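Local coordinates for protein amoebiasin-2 (Entamoeba histolytica, PDB 3M86) that inhibits cysteine proteases of the amoeba, CP1, CP2 and more weakly CP5, by wedging three loops into the substrate-binding site of the enzyme, at residues Arg31-Thr36 and Val66-Ile71; Leu51-Ile56 and Ile71-Leu76; Ile86-Ser91 and Leu104-Val109. One frame throughout, in Å; residues are numbered along the deposited sequence.

Contact 1. Residues Arg31-Thr36 and Val66-Ile71; sequences RTNPST and VGFPSI
The side chains of Arg-31 and Ile-71 run alongside each other where strand 25-32 runs into the BC loop and strand 70-78 leaves the DE loop. The arginine chain is bent at its second torsion (chi2 -40°), which carries CD to within 3.7 Å of Ile-71 CG1. Beyond it the guanidinium lays one face on the isoleucine, with Ile-71 CD1 4.0 Å from Arg-31 CZ, over the centre of the group. Its NE also makes a long, weak ion pair with Glu-59. On the other face of the sheet Thr-32 pairs with Ser-70, and their backbones exchange two bonds: Ser-70 N reaches Thr-32 O at 2.8 Å, while Thr-32 N donates to Ser-70 O. Ser-70 CB and OG pack against the ring of Pro-34, OG lying 3.6 Å from Pro-34 CD. Past this pair the chains splay apart, and contact passes to side chains of the loops. The amide of Asn-33 comes to the edge of the Phe-68 ring, its ND2 3.5 Å from Phe-68 CE1, with the two planes 73° apart. Asn-33 OD1 takes the hydroxyl of Ser-35 at 2.7 Å from Ser-35 OG. The peptide before Pro-69 is cis, at the point where the DE loop gives way to strand 70-78. The BC loop, which Asn-33 begins, meets the catalytic cysteine and histidine of the target protease. Strands 25-32 and 70-78 are neighbours in one sheet; strand 49-58 packs Ile-56 on Thr-32, Pro-34 and Ser-70, and Tyr-90 of strand 82-91 touches Thr-32.

Contact 2. Residues Leu51-Ile56 and Ile71-Leu76; sequences LSQDTI and IREIQL
Asp-54 and Arg-72 both send CG anti to the backbone N (chi1 -168° and 177°), and a bend at chi2 of Arg-72 (74°) swings its CD toward the neighbouring strand. The guanidinium then grips the carboxylate side-on: Arg-72 NE to Asp-54 OD2 is 2.8 Å and nearly straight, Arg-72 NH2 to Asp-54 OD1 is 2.9 Å. Both oxygens use syn lone pairs, and the two groups are nearly coplanar. Ile-74 CD1 lies over one face of the guanidinium, toward its rim, and Leu-51 CD2 meets Ile-74 CG2 at 3.5 Å. On the opposite face of the sheet Gln-53 and Gln-75 run side by side. Gln-75 NE2 donates to Glu-73 OE1 at 2.8 Å, Gln-53 NE2 to Thr-55 OG1 at 3.1 Å, and a water accepts from Gln-75 NE2; Glu-73 OE2 is held by Gln-29. A classic beta bulge sets Ser-52 and Gln-53 together across from Gln-75: Gln-75 O takes a bond from Ser-52 N and weak ones from Ser-52 OG and Gln-53 N. Trp-40 O binds Arg-72 NH1, so the arginine is fixed from two directions; the salt bridge joins the edge strand 49-58 to the inner strand 70-78 and probably favours the ionised forms of both groups.

Contact 3. Residues Ile86-Ser91 and Leu104-Val109; sequences IKLGYS and LTYSVV
Strands 86-91 and 104-109 run antiparallel (169°), their axes 4.7 Å apart at closest approach, and the hydrogen-bonded pairs Ile-86 with Tyr-106 and Leu-88 with Leu-104 each exchange two short, nearly straight backbone bonds. Between them Lys-87 and Thr-105 form a non-hydrogen-bonded pair, where Thr-105 CA lies 3.4 Å from Ile-86 O in a CA-H...O contact. Ile-86, Leu-88, Leu-104 and Tyr-106 share the buried face. Leu-88 has CG anti to its carbonyl carbon (chi1 -66°), and beyond it CD2 comes obliquely to the tyrosine ring, 3.8 Å from Tyr-106 CE2. The bases of the two leucines touch, Leu-88 CB lying 4.1 Å from Leu-104 CB. Farther along, Ile-86 CD1 meets Val-108 CG2 at 3.9 Å, which extends the apolar row past the last paired residue. The hydroxyl of Tyr-106 hydrogen-bonds the carbonyl of Thr-10, giving this largely buried side chain a polar partner at its end. On the other face Lys-87 and Thr-105 run together, with Lys-87 CG 4.1 Å from Thr-105 OG1; the lysine chain then extends away from the neighbouring strand. Leu-30 of strand 25-32 packs on Leu-104 and Tyr-106, and Trp-40 and Ile-42 touch Leu-88 from strand 39-43 of the same sheet. Such an antiparallel hairpin, presenting an apolar face to a second sheet, is characteristic of the immunoglobulin-like beta sandwich of chagasin-family (I42) inhibitors; here its connection carries the FG loop.

Contacts 1 and 2 lie in one sheet, on the two edges of strand 70-78, with centres about 15 Å apart; they share Ile-71, and their segments alternate along the chain. Contact 3 follows both in sequence and belongs to the other sheet, its centre about 20 Å from that of contact 1 and about 14 Å from that of contact 2. The sheets meet where Leu-76 CD1 packs on Ile-86 CD1 at 3.7 Å and Ile-74 on Leu-88. At the loop end, Tyr-90 OH probably hydrogen-bonds Asn-33 N, tying contact 3's strand to the BC loop. The sandwich thus carries the BC, DE and FG loops that form the inhibitory wedge.

Contact 1. Residues Arg31-Thr36 and Val66-Ile71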
loop_
_atom_site.group_PDB
_atom_site.type_symbol
_atom_site.label_atom_id
_atom_site.label_comp_id
_atom_site.label_asym_id
_atom_site.label_seq_id
_atom_site.Cartn_x
_atom_site.Cartn_y
_atom_site.Cartn_z
ATOM N N ARG A 31 -1.259 1.913 8.463
ATOM C CA ARG A 31 -0.652 1.816 9.783
ATOM C C ARG A 31 -0.185 0.384 10.028
ATOM O O ARG A 31 -0.751 -0.585 9.521
ATOM C CB ARG A 31 -1.600 2.272 10.903
ATOM C CG ARG A 31 -2.017 3.758 10.846
ATOM C CD ARG A 31 -0.883 4.699 10.455
ATOM N NE ARG A 31 -1.249 6.112 10.609
ATOM C CZ ARG A 31 -1.599 6.928 9.614
ATOM N NH1 ARG A 31 -1.643 6.501 8.355
ATOM N NH2 ARG A 31 -1.901 8.191 9.884
ATOM N N THR A 32 0.850 0.261 10.836
ATOM C CA THR A 32 1.462 -1.033 11.078
ATOM C C THR A 32 2.125 -1.031 12.449
ATOM O O THR A 32 2.419 0.031 12.995
ATOM C CB THR A 32 2.467 -1.383 9.942
ATOM O OG1 THR A 32 3.011 -2.686 10.166
ATOM C CG2 THR A 32 3.607 -0.368 9.892
ATOM N N ASN A 33 2.313 -2.214 13.031
ATOM C CA ASN A 33 2.943 -2.332 14.353
ATOM C C ASN A 33 4.036 -3.370 14.321
ATOM O O ASN A 33 3.811 -4.528 14.652
ATOM C CB ASN A 33 1.902 -2.734 15.392
ATOM C CG ASN A 33 2.483 -2.876 16.776
ATOM O OD1 ASN A 33 3.630 -2.506 17.021
ATOM N ND2 ASN A 33 1.688 -3.420 17.700
ATOM N N PRO A 34 5.241 -2.951 13.918
ATOM C CA PRO A 34 6.356 -3.877 13.688
ATOM C C PRO A 34 6.759 -4.637 14.942
ATOM O O PRO A 34 7.333 -5.718 14.833
ATOM C CB PRO A 34 7.508 -2.952 13.269
ATOM C CG PRO A 34 6.894 -1.686 12.872
ATOM C CD PRO A 34 5.595 -1.555 13.615
ATOM N N SER A 35 6.469 -4.078 16.110
ATOM C CA SER A 35 6.870 -4.705 17.374
ATOM C C SER A 35 6.171 -6.051 17.602
ATOM O O SER A 35 6.554 -6.821 18.491
ATOM C CB SER A 35 6.606 -3.754 18.548
ATOM O OG SER A 35 5.231 -3.677 18.882
ATOM N N THR A 36 5.158 -6.327 16.785
ATOM C CA THR A 36 4.358 -7.545 16.897
ATOM C C THR A 36 4.777 -8.619 15.904
ATOM O O THR A 36 4.277 -9.743 15.935
ATOM C CB THR A 36 2.873 -7.240 16.649
ATOM O OG1 THR A 36 2.696 -6.776 15.300
ATOM C CG2 THR A 36 2.395 -6.180 17.597
ATOM N N VAL A 66 4.158 7.604 21.813
ATOM C CA VAL A 66 5.154 8.290 20.992
ATOM C C VAL A 66 6.149 7.332 20.336
ATOM O O VAL A 66 7.264 7.152 20.825
ATOM C CB VAL A 66 5.930 9.340 21.812
ATOM N N GLY A 67 5.740 6.729 19.224
ATOM C CA GLY A 67 6.575 5.781 18.507
ATOM C C GLY A 67 5.738 4.659 17.923
ATOM O O GLY A 67 6.201 3.878 17.093
ATOM N N PHE A 68 4.491 4.594 18.376
ATOM C CA PHE A 68 3.522 3.605 17.924
ATOM C C PHE A 68 2.222 4.334 17.597
ATOM O O PHE A 68 1.845 5.269 18.309
ATOM C CB PHE A 68 3.284 2.572 19.032
ATOM C CG PHE A 68 1.978 1.830 18.905
ATOM C CD1 PHE A 68 1.918 0.607 18.249
ATOM C CD2 PHE A 68 0.811 2.357 19.439
ATOM C CE1 PHE A 68 0.717 -0.075 18.125
ATOM C CE2 PHE A 68 -0.388 1.682 19.316
ATOM C CZ PHE A 68 -0.436 0.462 18.661
ATOM N N PRO A 69 1.542 3.934 16.509
ATOM C CA PRO A 69 1.979 2.882 15.587
ATOM C C PRO A 69 3.010 3.414 14.608
ATOM O O PRO A 69 3.530 4.523 14.748
ATOM C CB PRO A 69 0.700 2.547 14.826
ATOM C CG PRO A 69 -0.022 3.842 14.763
ATOM C CD PRO A 69 0.280 4.551 16.070
ATOM N N SER A 70 3.297 2.612 13.600
ATOM C CA SER A 70 4.180 3.061 12.541
ATOM C C SER A 70 3.353 3.215 11.277
ATOM O O SER A 70 2.186 2.790 11.216
ATOM C CB SER A 70 5.322 2.072 12.337
ATOM O OG SER A 70 6.097 1.976 13.527
ATOM N N ILE A 71 3.962 3.834 10.279
ATOM C CA ILE A 71 3.328 4.026 8.992
ATOM C C ILE A 71 4.118 3.310 7.922
ATOM O O ILE A 71 5.335 3.493 7.814
ATOM C CB ILE A 71 3.253 5.519 8.637
ATOM C CG1 ILE A 71 2.437 6.258 9.702
ATOM C CG2 ILE A 71 2.665 5.702 7.250
ATOM C CD1 ILE A 71 2.299 7.741 9.429
#

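Contact 2. Residues Leu51-Ile56 and Ile71-Leu76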
loop_
_atom_site.group_PDB
_atom_site.type_symbol
_atom_site.label_atom_id
_atom_site.label_comp_id
_atom_site.label_asym_id
_atom_site.label_seq_id
_atom_site.Cartn_x
_atom_site.Cartn_y
_atom_site.Cartn_z
ATOM N N LEU A 51 8.104 -0.346 -8.186
ATOM C CA LEU A 51 8.141 0.109 -6.794
ATOM C C LEU A 51 9.066 1.309 -6.757
ATOM O O LEU A 51 10.280 1.172 -6.895
ATOM C CB LEU A 51 8.701 -1.001 -5.904
ATOM C CG LEU A 51 8.700 -0.840 -4.376
ATOM C CD1 LEU A 51 9.744 0.168 -3.909
ATOM C CD2 LEU A 51 7.314 -0.477 -3.861
ATOM N N SER A 52 8.498 2.492 -6.593
ATOM C CA SER A 52 9.290 3.704 -6.624
ATOM C C SER A 52 9.889 3.968 -5.240
ATOM O O SER A 52 11.004 4.457 -5.113
ATOM C CB SER A 52 8.459 4.897 -7.112
ATOM O OG SER A 52 7.230 4.990 -6.427
ATOM N N GLN A 53 9.148 3.620 -4.201
ATOM C CA GLN A 53 9.650 3.816 -2.847
ATOM C C GLN A 53 8.846 2.952 -1.876
ATOM O O GLN A 53 7.640 2.762 -2.047
ATOM C CB GLN A 53 9.589 5.302 -2.460
ATOM C CG GLN A 53 10.191 5.615 -1.093
ATOM C CD GLN A 53 10.252 7.101 -0.790
ATOM O OE1 GLN A 53 10.427 7.921 -1.689
ATOM N NE2 GLN A 53 10.112 7.450 0.483
ATOM N N ASP A 54 9.528 2.392 -0.887
ATOM C CA ASP A 54 8.865 1.653 0.170
ATOM C C ASP A 54 9.500 2.112 1.476
ATOM O O ASP A 54 10.729 2.103 1.624
ATOM C CB ASP A 54 9.070 0.150 -0.035
ATOM C CG ASP A 54 8.177 -0.681 0.854
ATOM O OD1 ASP A 54 8.198 -1.930 0.717
ATOM O OD2 ASP A 54 7.452 -0.080 1.678
ATOM N N THR A 55 8.658 2.548 2.406
ATOM C CA THR A 55 9.115 3.125 3.665
ATOM C C THR A 55 8.313 2.608 4.837
ATOM O O THR A 55 7.095 2.381 4.732
ATOM C CB THR A 55 8.910 4.648 3.636
ATOM O OG1 THR A 55 9.697 5.212 2.581
ATOM C CG2 THR A 55 9.309 5.285 4.956
ATOM N N ILE A 56 8.986 2.434 5.967
ATOM C CA ILE A 56 8.287 2.297 7.246
ATOM C C ILE A 56 8.848 3.366 8.166
ATOM O O ILE A 56 10.059 3.566 8.242
ATOM C CB ILE A 56 8.412 0.884 7.863
ATOM C CG1 ILE A 56 7.615 0.801 9.165
ATOM C CG2 ILE A 56 9.885 0.506 8.073
ATOM C CD1 ILE A 56 7.396 -0.607 9.633
ATOM N N ILE A 71 3.962 3.834 10.279
ATOM C CA ILE A 71 3.328 4.026 8.992
ATOM C C ILE A 71 4.118 3.310 7.922
ATOM O O ILE A 71 5.335 3.493 7.814
ATOM C CB ILE A 71 3.253 5.519 8.637
ATOM C CG1 ILE A 71 2.437 6.258 9.702
ATOM C CG2 ILE A 71 2.665 5.702 7.250
ATOM C CD1 ILE A 71 2.299 7.741 9.429
ATOM N N ARG A 72 3.417 2.500 7.132
ATOM C CA ARG A 72 3.997 1.858 5.951
ATOM C C ARG A 72 3.543 2.616 4.725
ATOM O O ARG A 72 2.357 2.858 4.551
ATOM C CB ARG A 72 3.522 0.413 5.856
ATOM C CG ARG A 72 4.013 -0.324 4.617
ATOM C CD ARG A 72 5.481 -0.691 4.722
ATOM N NE ARG A 72 5.959 -1.459 3.560
ATOM C CZ ARG A 72 5.790 -2.771 3.397
ATOM N NH1 ARG A 72 5.149 -3.490 4.321
ATOM N NH2 ARG A 72 6.262 -3.371 2.303
ATOM N N GLU A 73 4.477 3.015 3.877
ATOM C CA GLU A 73 4.088 3.742 2.691
ATOM C C GLU A 73 4.752 3.093 1.499
ATOM O O GLU A 73 5.975 2.971 1.449
ATOM C CB GLU A 73 4.499 5.208 2.771
ATOM C CG GLU A 73 4.136 5.922 1.488
ATOM C CD GLU A 73 4.763 7.284 1.372
ATOM O OE1 GLU A 73 5.975 7.358 1.073
ATOM O OE2 GLU A 73 4.037 8.278 1.569
ATOM N N ILE A 74 3.931 2.658 0.552
ATOM C CA ILE A 74 4.428 1.990 -0.640
ATOM C C ILE A 74 4.017 2.840 -1.827
ATOM O O ILE A 74 2.835 3.118 -2.012
ATOM C CB ILE A 74 3.811 0.591 -0.804
ATOM C CG1 ILE A 74 4.182 -0.290 0.395
ATOM C CG2 ILE A 74 4.297 -0.044 -2.096
ATOM C CD1 ILE A 74 3.295 -1.508 0.566
ATOM N N GLN A 75 4.992 3.279 -2.612
ATOM C CA GLN A 75 4.680 4.102 -3.772
ATOM C C GLN A 75 4.899 3.311 -5.047
ATOM O O GLN A 75 5.963 2.703 -5.231
ATOM C CB GLN A 75 5.545 5.354 -3.794
ATOM C CG GLN A 75 5.436 6.199 -2.545
ATOM C CD GLN A 75 6.268 7.461 -2.667
ATOM O OE1 GLN A 75 6.503 7.954 -3.773
ATOM N NE2 GLN A 75 6.724 7.981 -1.544
ATOM N N LEU A 76 3.897 3.321 -5.929
ATOM C CA LEU A 76 3.971 2.567 -7.179
ATOM C C LEU A 76 3.828 3.485 -8.381
ATOM O O LEU A 76 2.955 4.358 -8.411
ATOM C CB LEU A 76 2.845 1.537 -7.261
ATOM C CG LEU A 76 2.819 0.492 -6.148
ATOM C CD1 LEU A 76 1.546 -0.340 -6.252
ATOM C CD2 LEU A 76 4.063 -0.372 -6.263
HETATM O O HOH W 1 8.284 10.587 -1.296
#

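Contact 3. Residues Ile86-Ser91 and Leu104-Val109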
loop_
_atom_site.group_PDB
_atom_site.type_symbol
_atom_site.label_atom_id
_atom_site.label_comp_id
_atom_site.label_asym_id
_atom_site.label_seq_id
_atom_site.Cartn_x
_atom_site.Cartn_y
_atom_site.Cartn_z
ATOM N N ILE A 86 -4.266 -4.724 -6.998
ATOM C CA ILE A 86 -3.223 -4.697 -5.975
ATOM C C ILE A 86 -3.840 -5.318 -4.724
ATOM O O ILE A 86 -4.937 -4.929 -4.319
ATOM C CB ILE A 86 -2.780 -3.252 -5.660
ATOM C CG1 ILE A 86 -2.230 -2.554 -6.910
ATOM C CG2 ILE A 86 -1.731 -3.225 -4.514
ATOM C CD1 ILE A 86 -2.053 -1.046 -6.726
ATOM N N LYS A 87 -3.161 -6.299 -4.137
ATOM C CA LYS A 87 -3.656 -6.920 -2.910
ATOM C C LYS A 87 -2.631 -6.787 -1.794
ATOM O O LYS A 87 -1.436 -6.975 -2.019
ATOM C CB LYS A 87 -3.958 -8.400 -3.137
ATOM C CG LYS A 87 -5.159 -8.681 -4.030
ATOM C CD LYS A 87 -5.312 -10.178 -4.270
ATOM C CE LYS A 87 -6.489 -10.481 -5.186
ATOM N NZ LYS A 87 -6.596 -11.937 -5.494
ATOM N N LEU A 88 -3.099 -6.452 -0.595
ATOM C CA LEU A 88 -2.212 -6.374 0.573
ATOM C C LEU A 88 -2.737 -7.305 1.655
ATOM O O LEU A 88 -3.947 -7.433 1.837
ATOM C CB LEU A 88 -2.202 -4.962 1.163
ATOM C CG LEU A 88 -1.672 -3.658 0.541
ATOM C CD1 LEU A 88 -0.150 -3.536 0.586
ATOM C CD2 LEU A 88 -2.237 -3.382 -0.836
ATOM N N GLY A 89 -1.830 -7.936 2.384
ATOM C CA GLY A 89 -2.215 -8.730 3.537
ATOM C C GLY A 89 -1.347 -8.348 4.715
ATOM O O GLY A 89 -0.151 -8.142 4.560
ATOM N N TYR A 90 -1.955 -8.231 5.892
ATOM C CA TYR A 90 -1.195 -7.942 7.098
ATOM C C TYR A 90 -1.007 -9.255 7.821
ATOM O O TYR A 90 -1.965 -9.823 8.343
ATOM C CB TYR A 90 -1.991 -6.983 7.960
ATOM C CG TYR A 90 -1.269 -6.375 9.142
ATOM C CD1 TYR A 90 -0.224 -5.472 8.970
ATOM C CD2 TYR A 90 -1.677 -6.668 10.436
ATOM C CE1 TYR A 90 0.412 -4.897 10.069
ATOM C CE2 TYR A 90 -1.058 -6.091 11.527
ATOM C CZ TYR A 90 -0.031 -5.202 11.339
ATOM O OH TYR A 90 0.568 -4.650 12.448
ATOM N N SER A 91 0.225 -9.750 7.844
ATOM C CA SER A 91 0.494 -11.077 8.394
ATOM C C SER A 91 1.881 -11.206 9.008
ATOM O O SER A 91 2.705 -10.301 8.900
ATOM C CB SER A 91 0.352 -12.126 7.298
ATOM O OG SER A 91 1.462 -12.060 6.426
ATOM N N LEU A 104 -6.454 -6.146 2.059
ATOM C CA LEU A 104 -6.938 -5.001 1.299
ATOM C C LEU A 104 -6.827 -5.324 -0.184
ATOM O O LEU A 104 -5.889 -5.999 -0.607
ATOM C CB LEU A 104 -6.118 -3.754 1.612
ATOM C CG LEU A 104 -6.068 -3.298 3.074
ATOM C CD1 LEU A 104 -4.989 -2.224 3.250
ATOM C CD2 LEU A 104 -7.431 -2.796 3.555
ATOM N N THR A 105 -7.793 -4.853 -0.962
ATOM C CA THR A 105 -7.776 -5.051 -2.403
ATOM C C THR A 105 -8.084 -3.727 -3.083
ATOM O O THR A 105 -9.020 -3.027 -2.697
ATOM C CB THR A 105 -8.822 -6.099 -2.843
ATOM O OG1 THR A 105 -8.586 -7.337 -2.153
ATOM C CG2 THR A 105 -8.735 -6.338 -4.339
ATOM N N TYR A 106 -7.284 -3.368 -4.080
ATOM C CA TYR A 106 -7.564 -2.184 -4.874
ATOM C C TYR A 106 -7.525 -2.533 -6.368
ATOM O O TYR A 106 -6.682 -3.303 -6.810
ATOM C CB TYR A 106 -6.532 -1.086 -4.628
ATOM C CG TYR A 106 -6.249 -0.722 -3.190
ATOM C CD1 TYR A 106 -7.216 -0.121 -2.394
ATOM C CD2 TYR A 106 -4.987 -0.926 -2.653
ATOM C CE1 TYR A 106 -6.937 0.240 -1.078
ATOM C CE2 TYR A 106 -4.704 -0.573 -1.341
ATOM C CZ TYR A 106 -5.673 0.013 -0.571
ATOM O OH TYR A 106 -5.382 0.378 0.717
ATOM N N SER A 107 -8.434 -1.953 -7.136
ATOM C CA SER A 107 -8.425 -2.097 -8.581
ATOM C C SER A 107 -7.923 -0.788 -9.165
ATOM O O SER A 107 -8.436 0.278 -8.840
ATOM C CB SER A 107 -9.835 -2.385 -9.090
ATOM O OG SER A 107 -10.327 -3.587 -8.532
ATOM N N VAL A 108 -6.904 -0.858 -10.011
ATOM C CA VAL A 108 -6.335 0.354 -10.568
ATOM C C VAL A 108 -6.305 0.279 -12.088
ATOM O O VAL A 108 -5.705 -0.627 -12.662
ATOM C CB VAL A 108 -4.924 0.630 -10.034
ATOM C CG1 VAL A 108 -4.349 1.885 -10.713
ATOM C CG2 VAL A 108 -4.945 0.774 -8.506
ATOM N N VAL A 109 -6.992 1.215 -12.729
ATOM C CA VAL A 109 -6.990 1.321 -14.174
ATOM C C VAL A 109 -6.046 2.442 -14.567
ATOM O O VAL A 109 -6.233 3.590 -14.169
ATOM C CB VAL A 109 -8.397 1.652 -14.711
ATOM C CG1 VAL A 109 -8.380 1.747 -16.234
ATOM C CG2 VAL A 109 -9.405 0.613 -14.238
#